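Local atomic coordinates of RagA protein (Porphyromonas gingivalis, PDB entry 6SLN), a protein that probably imports oligopeptides across the outer membrane as the TonB-dependent barrel partner of the lipoprotein RagB. Residues 144-148 with 184-188; 395-399 with 886-890; 874-878 with 919-923. Residue numbers count along the deposited sequence, not the author numbering.

Interaction 1: residues 144-148 with 184-188; sequences VEIHG and SVLKD
Two strand ends of the plug meet here mainly through side chains, with no hydrogen bond between them. V144-I146 are extended; H147 then turns into the left-handed region (phi/psi 57/53), and G148 follows at 88/179, where a side chain would collide with the preceding carbonyl. S184-L186 are extended too; the strand ends at L186, K187 leaving it (-105/-23). The closest CA pair is I146-K187, 6.6 Å apart.

Along 184-188, V185 (chi1 t) comes first: its CB points toward I146, and V185 CG1 lies 3.6 Å from I146 CD1, the isoleucine being in the mt rotamer. L186 turns its side chain away, and its carbonyl O merely lies 4.2 Å from I146 CD1. In the plug of this TonB-dependent receptor, strand 143-146 pairs with 129-132 whereas 180-186 belongs to a separate five-stranded mixed sheet, so I146, together with M129, packs between the two sheets. K187 follows, its CA 4.0 Å from I146 CG2 and its CB 3.6 Å from H147 CE1; K187 and H147 both have chi1 m. The lysine then leads away, K187 NZ and H147 NE2 both reaching D738 OD1 of barrel strand 732-746, and NZ also A127 O.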
loop_
_atom_site.group_PDB
_atom_site.type_symbol
_atom_site.label_atom_id
_atom_site.label_comp_id
_atom_site.label_asym_id
_atom_site.label_seq_id
_atom_site.Cartn_x
_atom_site.Cartn_y
_atom_site.Cartn_z
ATOM N N VAL A 144 7.808 -27.752 -16.988
ATOM C CA VAL A 144 8.284 -28.277 -18.264
ATOM C C VAL A 144 9.794 -28.456 -18.204
ATOM O O VAL A 144 10.513 -27.575 -17.722
ATOM C CB VAL A 144 7.908 -27.362 -19.445
ATOM C CG1 VAL A 144 8.364 -28.004 -20.728
ATOM C CG2 VAL A 144 6.396 -27.090 -19.477
ATOM N N GLU A 145 10.269 -29.602 -18.697
ATOM C CA GLU A 145 11.696 -29.889 -18.859
ATOM C C GLU A 145 11.910 -30.528 -20.227
ATOM O O GLU A 145 11.312 -31.569 -20.525
ATOM C CB GLU A 145 12.225 -30.820 -17.754
ATOM C CG GLU A 145 12.191 -30.258 -16.325
ATOM C CD GLU A 145 12.678 -31.259 -15.285
ATOM O OE1 GLU A 145 12.721 -32.461 -15.605
ATOM O OE2 GLU A 145 13.012 -30.859 -14.147
ATOM N N ILE A 146 12.756 -29.909 -21.052
ATOM C CA ILE A 146 13.076 -30.397 -22.391
ATOM C C ILE A 146 14.404 -31.151 -22.334
ATOM O O ILE A 146 15.451 -30.551 -22.057
ATOM C CB ILE A 146 13.138 -29.234 -23.394
ATOM C CG1 ILE A 146 11.750 -28.593 -23.528
ATOM C CG2 ILE A 146 13.747 -29.684 -24.744
ATOM C CD1 ILE A 146 11.715 -27.373 -24.396
ATOM N N HIS A 147 14.365 -32.461 -22.610
ATOM C CA HIS A 147 15.542 -33.344 -22.521
ATOM C C HIS A 147 16.163 -33.307 -21.121
ATOM O O HIS A 147 17.354 -33.035 -20.958
ATOM C CB HIS A 147 16.608 -32.990 -23.569
ATOM C CG HIS A 147 16.206 -33.237 -24.991
ATOM N ND1 HIS A 147 16.844 -32.626 -26.050
ATOM C CD2 HIS A 147 15.254 -34.032 -25.533
ATOM C CE1 HIS A 147 16.303 -33.033 -27.185
ATOM N NE2 HIS A 147 15.336 -33.887 -26.900
ATOM N N GLY A 148 15.343 -33.555 -20.099
ATOM C CA GLY A 148 15.840 -33.730 -18.746
ATOM C C GLY A 148 15.964 -32.437 -17.963
ATOM O O GLY A 148 15.671 -31.336 -18.437
ATOM N N SER A 184 5.738 -24.134 -31.348
ATOM C CA SER A 184 6.954 -24.826 -31.746
ATOM C C SER A 184 7.828 -25.049 -30.521
ATOM O O SER A 184 8.038 -24.130 -29.722
ATOM C CB SER A 184 7.722 -24.032 -32.805
ATOM O OG SER A 184 6.911 -23.740 -33.928
ATOM N N VAL A 185 8.311 -26.272 -30.351
ATOM C CA VAL A 185 9.223 -26.581 -29.261
ATOM C C VAL A 185 10.595 -26.808 -29.872
ATOM O O VAL A 185 10.761 -27.682 -30.732
ATOM C CB VAL A 185 8.749 -27.786 -28.435
ATOM C CG1 VAL A 185 9.707 -28.051 -27.270
ATOM C CG2 VAL A 185 7.351 -27.510 -27.903
ATOM N N LEU A 186 11.563 -25.993 -29.454
ATOM C CA LEU A 186 12.928 -26.056 -29.957
ATOM C C LEU A 186 13.815 -26.764 -28.936
ATOM O O LEU A 186 13.954 -26.300 -27.796
ATOM C CB LEU A 186 13.459 -24.657 -30.252
ATOM C CG LEU A 186 12.507 -23.670 -30.906
ATOM C CD1 LEU A 186 13.252 -22.406 -31.141
ATOM C CD2 LEU A 186 11.978 -24.212 -32.212
ATOM N N LYS A 187 14.430 -27.872 -29.353
ATOM C CA LYS A 187 15.091 -28.774 -28.425
ATOM C C LYS A 187 16.614 -28.699 -28.431
ATOM O O LYS A 187 17.225 -29.068 -27.425
ATOM C CB LYS A 187 14.667 -30.222 -28.717
ATOM C CG LYS A 187 13.165 -30.388 -28.883
ATOM C CD LYS A 187 12.724 -31.858 -28.818
ATOM C CE LYS A 187 11.912 -32.258 -30.061
ATOM N NZ LYS A 187 11.511 -33.710 -30.103
ATOM N N ASP A 188 17.240 -28.239 -29.515
ATOM C CA ASP A 188 18.689 -28.317 -29.661
ATOM C C ASP A 188 19.317 -26.946 -29.903
ATOM O O ASP A 188 18.654 -25.981 -30.284
ATOM C CB ASP A 188 19.073 -29.244 -30.811
ATOM C CG ASP A 188 18.880 -28.595 -32.142
ATOM O OD1 ASP A 188 17.719 -28.463 -32.558
ATOM O OD2 ASP A 188 19.878 -28.194 -32.756
#

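Interaction 2: residues 395-399 with 886-890; sequences LTMPR and MQLNK
This is a buried loop-to-helix-end contact in the extracellular part of the receptor, where the exit of helix 390-396 meets the long loop between helix 874-879 and strand 921-937. L395 and T396 are still helical; M397 is the first residue to leave helical angles (-74/126), and P398 (-47/130) continues extended before R399 turns back at -72/-12. Across from them, M886 (-78/2) and Q887 (-88/-6) take turn-like angles, and L888 (-95/146) and N889 (-61/141) are extended. T396 and N889 face each other with CA atoms only 4.4 Å apart.

The CB of N889, the residue most covered by the partner, points toward segment 395-399; with chi1 t, its ND2 donates to L395 O at 3.3 Å and also serves M240 O, and its backbone N donates to T396 O at 2.9 Å. T396 O further receives a CA-H...O contact from L888 CA at 3.5 Å, and T396 CB lies 4.0 Å from L888 CB. P398 CG rests 3.4 Å from Q887 O. The R399 guanidinium folds back so that NH1 donates to M397 O (2.8 Å), with NH2 bound to V394 O; N889 ND2 lies over one of its faces without a hydrogen bond, both being donors. A water accepts from R399 N (2.6 Å) and donates weakly to N889 OD1 (2.9 Å).

The carbonyls of L395 and T396, with no further helical turn to bond them, are thus met by donors from a loop almost five hundred residues away: one asparagine, through its backbone N and side-chain ND2, provides both.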
loop_
_atom_site.group_PDB
_atom_site.type_symbol
_atom_site.label_atom_id
_atom_site.label_comp_id
_atom_site.label_asym_id
_atom_site.label_seq_id
_atom_site.Cartn_x
_atom_site.Cartn_y
_atom_site.Cartn_z
ATOM N N LEU A 395 -8.968 -38.314 4.270
ATOM C CA LEU A 395 -8.644 -39.638 4.780
ATOM C C LEU A 395 -8.552 -39.651 6.300
ATOM O O LEU A 395 -9.029 -40.585 6.942
ATOM C CB LEU A 395 -7.323 -40.130 4.186
ATOM C CG LEU A 395 -7.163 -40.178 2.665
ATOM C CD1 LEU A 395 -5.832 -40.802 2.313
ATOM C CD2 LEU A 395 -8.316 -40.912 1.980
ATOM N N THR A 396 -7.941 -38.646 6.909
ATOM C CA THR A 396 -7.517 -38.812 8.296
ATOM C C THR A 396 -8.520 -38.322 9.323
ATOM O O THR A 396 -8.263 -38.472 10.519
ATOM C CB THR A 396 -6.166 -38.114 8.546
ATOM O OG1 THR A 396 -6.216 -36.768 8.061
ATOM C CG2 THR A 396 -5.089 -38.864 7.829
ATOM N N MET A 397 -9.621 -37.724 8.917
ATOM C CA MET A 397 -10.594 -37.284 9.909
ATOM C C MET A 397 -11.332 -38.500 10.461
ATOM O O MET A 397 -11.847 -39.311 9.677
ATOM C CB MET A 397 -11.584 -36.263 9.310
ATOM C CG MET A 397 -11.049 -34.813 9.190
ATOM S SD MET A 397 -10.483 -34.136 10.758
ATOM C CE MET A 397 -11.887 -34.281 11.836
ATOM N N PRO A 398 -11.359 -38.693 11.782
ATOM C CA PRO A 398 -12.237 -39.714 12.361
ATOM C C PRO A 398 -13.625 -39.598 11.761
ATOM O O PRO A 398 -14.196 -38.519 11.681
ATOM C CB PRO A 398 -12.246 -39.375 13.855
ATOM C CG PRO A 398 -10.966 -38.656 14.086
ATOM C CD PRO A 398 -10.684 -37.892 12.819
ATOM N N ARG A 399 -14.154 -40.715 11.292
ATOM C CA ARG A 399 -15.436 -40.675 10.613
ATOM C C ARG A 399 -16.610 -40.435 11.558
ATOM O O ARG A 399 -17.699 -40.115 11.079
ATOM C CB ARG A 399 -15.620 -41.965 9.820
ATOM C CG ARG A 399 -15.164 -41.859 8.386
ATOM C CD ARG A 399 -13.664 -41.733 8.297
ATOM N NE ARG A 399 -13.242 -41.802 6.909
ATOM C CZ ARG A 399 -12.609 -40.830 6.275
ATOM N NH1 ARG A 399 -12.299 -39.699 6.908
ATOM N NH2 ARG A 399 -12.293 -40.995 5.004
ATOM N N MET A 886 -2.368 -41.200 16.784
ATOM C CA MET A 886 -3.395 -42.205 16.971
ATOM C C MET A 886 -4.793 -41.603 17.073
ATOM O O MET A 886 -5.764 -42.348 17.249
ATOM C CB MET A 886 -3.057 -43.045 18.197
ATOM C CG MET A 886 -1.743 -43.811 18.048
ATOM S SD MET A 886 -1.847 -45.142 16.842
ATOM C CE MET A 886 -3.041 -46.233 17.630
ATOM N N GLN A 887 -4.918 -40.279 16.947
ATOM C CA GLN A 887 -6.211 -39.621 16.831
ATOM C C GLN A 887 -6.685 -39.530 15.391
ATOM O O GLN A 887 -7.814 -39.098 15.150
ATOM C CB GLN A 887 -6.157 -38.222 17.437
ATOM C CG GLN A 887 -5.408 -37.217 16.571
ATOM C CD GLN A 887 -3.988 -36.996 17.046
ATOM O OE1 GLN A 887 -3.240 -37.952 17.317
ATOM N NE2 GLN A 887 -3.607 -35.728 17.165
ATOM N N LEU A 888 -5.862 -39.926 14.433
ATOM C CA LEU A 888 -6.233 -39.839 13.033
ATOM C C LEU A 888 -6.801 -41.159 12.552
ATOM O O LEU A 888 -6.367 -42.236 12.977
ATOM C CB LEU A 888 -5.038 -39.465 12.158
ATOM C CG LEU A 888 -4.207 -38.298 12.653
ATOM C CD1 LEU A 888 -3.039 -38.070 11.707
ATOM C CD2 LEU A 888 -5.093 -37.087 12.742
ATOM N N ASN A 889 -7.763 -41.059 11.637
ATOM C CA ASN A 889 -8.277 -42.250 10.978
ATOM C C ASN A 889 -7.139 -42.927 10.232
ATOM O O ASN A 889 -6.274 -42.255 9.661
ATOM C CB ASN A 889 -9.408 -41.887 10.017
ATOM C CG ASN A 889 -10.211 -43.093 9.572
ATOM O OD1 ASN A 889 -10.500 -43.992 10.374
ATOM N ND2 ASN A 889 -10.586 -43.120 8.290
ATOM N N LYS A 890 -7.131 -44.259 10.265
ATOM C CA LYS A 890 -6.040 -45.077 9.760
ATOM C C LYS A 890 -6.556 -46.096 8.754
ATOM O O LYS A 890 -7.756 -46.370 8.668
ATOM C CB LYS A 890 -5.323 -45.804 10.906
ATOM C CG LYS A 890 -4.748 -44.889 11.957
ATOM C CD LYS A 890 -3.427 -44.277 11.492
ATOM C CE LYS A 890 -3.004 -43.104 12.378
ATOM N NZ LYS A 890 -2.890 -43.417 13.839
HETATM O O HOH W 1 -13.086 -43.134 11.331
#

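Interaction 3: residues 874-878 with 919-923; sequences NDRYF and HLLEN
R876 lies along L920: its CB is 3.6 Å from L920 CD2, and L920 CD2 also sits over one face of the guanidinium, whose NH1 comes within 3.3 Å of L920 CA. The arginine springs from helix 874-879, where Y877 N to N874 O and F878 N to D875 O (both 2.8 Å) are short i to i-3 bonds. Its CB points toward segment 919-923; chi1 m and chi2 t extend the chain, and a bend at chi3 (33°) precedes the guanidinium. R876 and L920 are the nearest CA pair at 6.5 Å.

Across the gap, H919 is extended, L920 takes positive phi (85/-26), and L921 opens the strand. This sharp turn at L920 marks the entry of a barrel strand: 921-937 pairs antiparallel with 857-873, and 857-873 leads into the helix, so the contact is made where two neighbouring strands of the TonB-dependent barrel join their connecting loop. E922 CB points toward the helix, and R876 NH1 donates to E922 OE2 at 2.7 Å in a salt bridge lying near the guanidinium plane. Both charges have second partners, E880 for R876 NE and K968 for E922 OE1. R876 NH2 approaches the edge of the H919 ring, 3.8 Å from CD2.

Next along the helix, Y877 (chi1 t) places CB 3.9 Å from L920 CD1, which meets the edge of its ring. The helix also meets the bound peptide: N874 ND2 hydrogen-bonds its backbone, and Y877 and F878 pack on it, Y877 touching an apolar side chain of RagB as well.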
loop_
_atom_site.group_PDB
_atom_site.type_symbol
_atom_site.label_atom_id
_atom_site.label_comp_id
_atom_site.label_asym_id
_atom_site.label_seq_id
_atom_site.Cartn_x
_atom_site.Cartn_y
_atom_site.Cartn_z
ATOM N N ASN A 874 3.914 -39.524 1.449
ATOM C CA ASN A 874 3.936 -39.018 2.811
ATOM C C ASN A 874 2.629 -39.290 3.537
ATOM O O ASN A 874 2.650 -39.540 4.747
ATOM C CB ASN A 874 4.224 -37.527 2.787
ATOM C CG ASN A 874 5.039 -37.063 3.955
ATOM O OD1 ASN A 874 5.775 -36.098 3.833
ATOM N ND2 ASN A 874 4.917 -37.723 5.087
ATOM N N ASP A 875 1.494 -39.219 2.826
ATOM C CA ASP A 875 0.191 -39.479 3.449
ATOM C C ASP A 875 0.202 -40.820 4.166
ATOM O O ASP A 875 -0.263 -40.939 5.309
ATOM C CB ASP A 875 -0.930 -39.479 2.407
ATOM C CG ASP A 875 -1.479 -38.096 2.109
ATOM O OD1 ASP A 875 -0.888 -37.092 2.558
ATOM O OD2 ASP A 875 -2.505 -38.019 1.394
ATOM N N ARG A 876 0.745 -41.847 3.505
ATOM C CA ARG A 876 0.759 -43.165 4.115
ATOM C C ARG A 876 1.622 -43.211 5.370
ATOM O O ARG A 876 1.457 -44.133 6.172
ATOM C CB ARG A 876 1.188 -44.227 3.089
ATOM C CG ARG A 876 0.134 -44.445 1.994
ATOM C CD ARG A 876 0.398 -45.610 1.055
ATOM N NE ARG A 876 1.080 -46.697 1.738
ATOM C CZ ARG A 876 2.328 -47.068 1.461
ATOM N NH1 ARG A 876 3.005 -46.434 0.512
ATOM N NH2 ARG A 876 2.908 -48.055 2.134
ATOM N N TYR A 877 2.486 -42.222 5.602
ATOM C CA TYR A 877 3.189 -42.185 6.882
ATOM C C TYR A 877 2.225 -41.913 8.026
ATOM O O TYR A 877 2.513 -42.276 9.173
ATOM C CB TYR A 877 4.320 -41.135 6.870
ATOM C CG TYR A 877 5.002 -40.947 8.211
ATOM C CD1 TYR A 877 4.559 -39.996 9.122
ATOM C CD2 TYR A 877 6.083 -41.718 8.566
ATOM C CE1 TYR A 877 5.179 -39.833 10.353
ATOM C CE2 TYR A 877 6.718 -41.555 9.787
ATOM C CZ TYR A 877 6.261 -40.620 10.677
ATOM O OH TYR A 877 6.900 -40.474 11.888
ATOM N N PHE A 878 1.088 -41.284 7.732
ATOM C CA PHE A 878 0.046 -41.056 8.715
ATOM C C PHE A 878 -0.981 -42.179 8.711
ATOM O O PHE A 878 -1.292 -42.739 9.767
ATOM C CB PHE A 878 -0.619 -39.716 8.443
ATOM C CG PHE A 878 0.323 -38.586 8.525
ATOM C CD1 PHE A 878 0.553 -37.960 9.735
ATOM C CD2 PHE A 878 1.023 -38.161 7.396
ATOM C CE1 PHE A 878 1.447 -36.919 9.821
ATOM C CE2 PHE A 878 1.922 -37.112 7.469
ATOM C CZ PHE A 878 2.136 -36.496 8.680
ATOM N N HIS A 919 9.079 -49.040 1.659
ATOM C CA HIS A 919 7.644 -48.857 1.824
ATOM C C HIS A 919 7.426 -47.360 1.948
ATOM O O HIS A 919 8.252 -46.663 2.532
ATOM C CB HIS A 919 7.105 -49.589 3.057
ATOM C CG HIS A 919 6.876 -48.698 4.240
ATOM N ND1 HIS A 919 7.855 -48.439 5.175
ATOM C CD2 HIS A 919 5.790 -47.982 4.625
ATOM C CE1 HIS A 919 7.383 -47.608 6.088
ATOM N NE2 HIS A 919 6.132 -47.312 5.776
ATOM N N LEU A 920 6.337 -46.868 1.370
ATOM C CA LEU A 920 6.115 -45.440 1.116
ATOM C C LEU A 920 6.752 -44.992 -0.193
ATOM O O LEU A 920 6.292 -44.009 -0.776
ATOM C CB LEU A 920 6.612 -44.513 2.240
ATOM C CG LEU A 920 6.106 -44.748 3.662
ATOM C CD1 LEU A 920 6.395 -43.549 4.539
ATOM C CD2 LEU A 920 4.625 -45.068 3.661
ATOM N N LEU A 921 7.796 -45.658 -0.683
ATOM C CA LEU A 921 8.318 -45.292 -2.007
ATOM C C LEU A 921 7.506 -46.037 -3.056
ATOM O O LEU A 921 7.729 -47.219 -3.299
ATOM C CB LEU A 921 9.805 -45.599 -2.144
ATOM C CG LEU A 921 10.433 -45.081 -3.452
ATOM C CD1 LEU A 921 10.254 -43.547 -3.629
ATOM C CD2 LEU A 921 11.916 -45.510 -3.591
ATOM N N GLU A 922 6.569 -45.353 -3.699
ATOM C CA GLU A 922 5.649 -46.016 -4.608
ATOM C C GLU A 922 5.968 -45.699 -6.062
ATOM O O GLU A 922 6.434 -44.606 -6.390
ATOM C CB GLU A 922 4.204 -45.614 -4.318
ATOM C CG GLU A 922 3.709 -46.032 -2.956
ATOM C CD GLU A 922 2.256 -45.664 -2.761
ATOM O OE1 GLU A 922 1.495 -45.811 -3.742
ATOM O OE2 GLU A 922 1.882 -45.212 -1.652
ATOM N N ASN A 923 5.684 -46.670 -6.927
ATOM C CA ASN A 923 5.691 -46.473 -8.371
ATOM C C ASN A 923 4.603 -45.501 -8.814
ATOM O O ASN A 923 3.452 -45.903 -9.045
ATOM C CB ASN A 923 5.502 -47.813 -9.073
ATOM C CG ASN A 923 5.793 -47.736 -10.543
ATOM O OD1 ASN A 923 5.397 -46.781 -11.223
ATOM N ND2 ASN A 923 6.508 -48.730 -11.050
#

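In the fold
Along the chain interaction 1 closes first, within the plug, before interactions 2 and 3 begin; these two then cross, because 886-890 lies in the loop between 874-878 and 919-923. Their centres are 16 Å apart, and they touch directly: K890 CE is 3.1 Å from F878 O, and L888 CD1 is 4.1 Å from F878 CD1. One loop thus joins the helix beside the bound peptide to the end of helix 390-396. Interaction 1 stands apart, its centre 44 Å from that of interaction 2 and 31 Å from that of interaction 3, among plug strands. The three therefore sample the plug inside the barrel and the loop region beside the bound peptide.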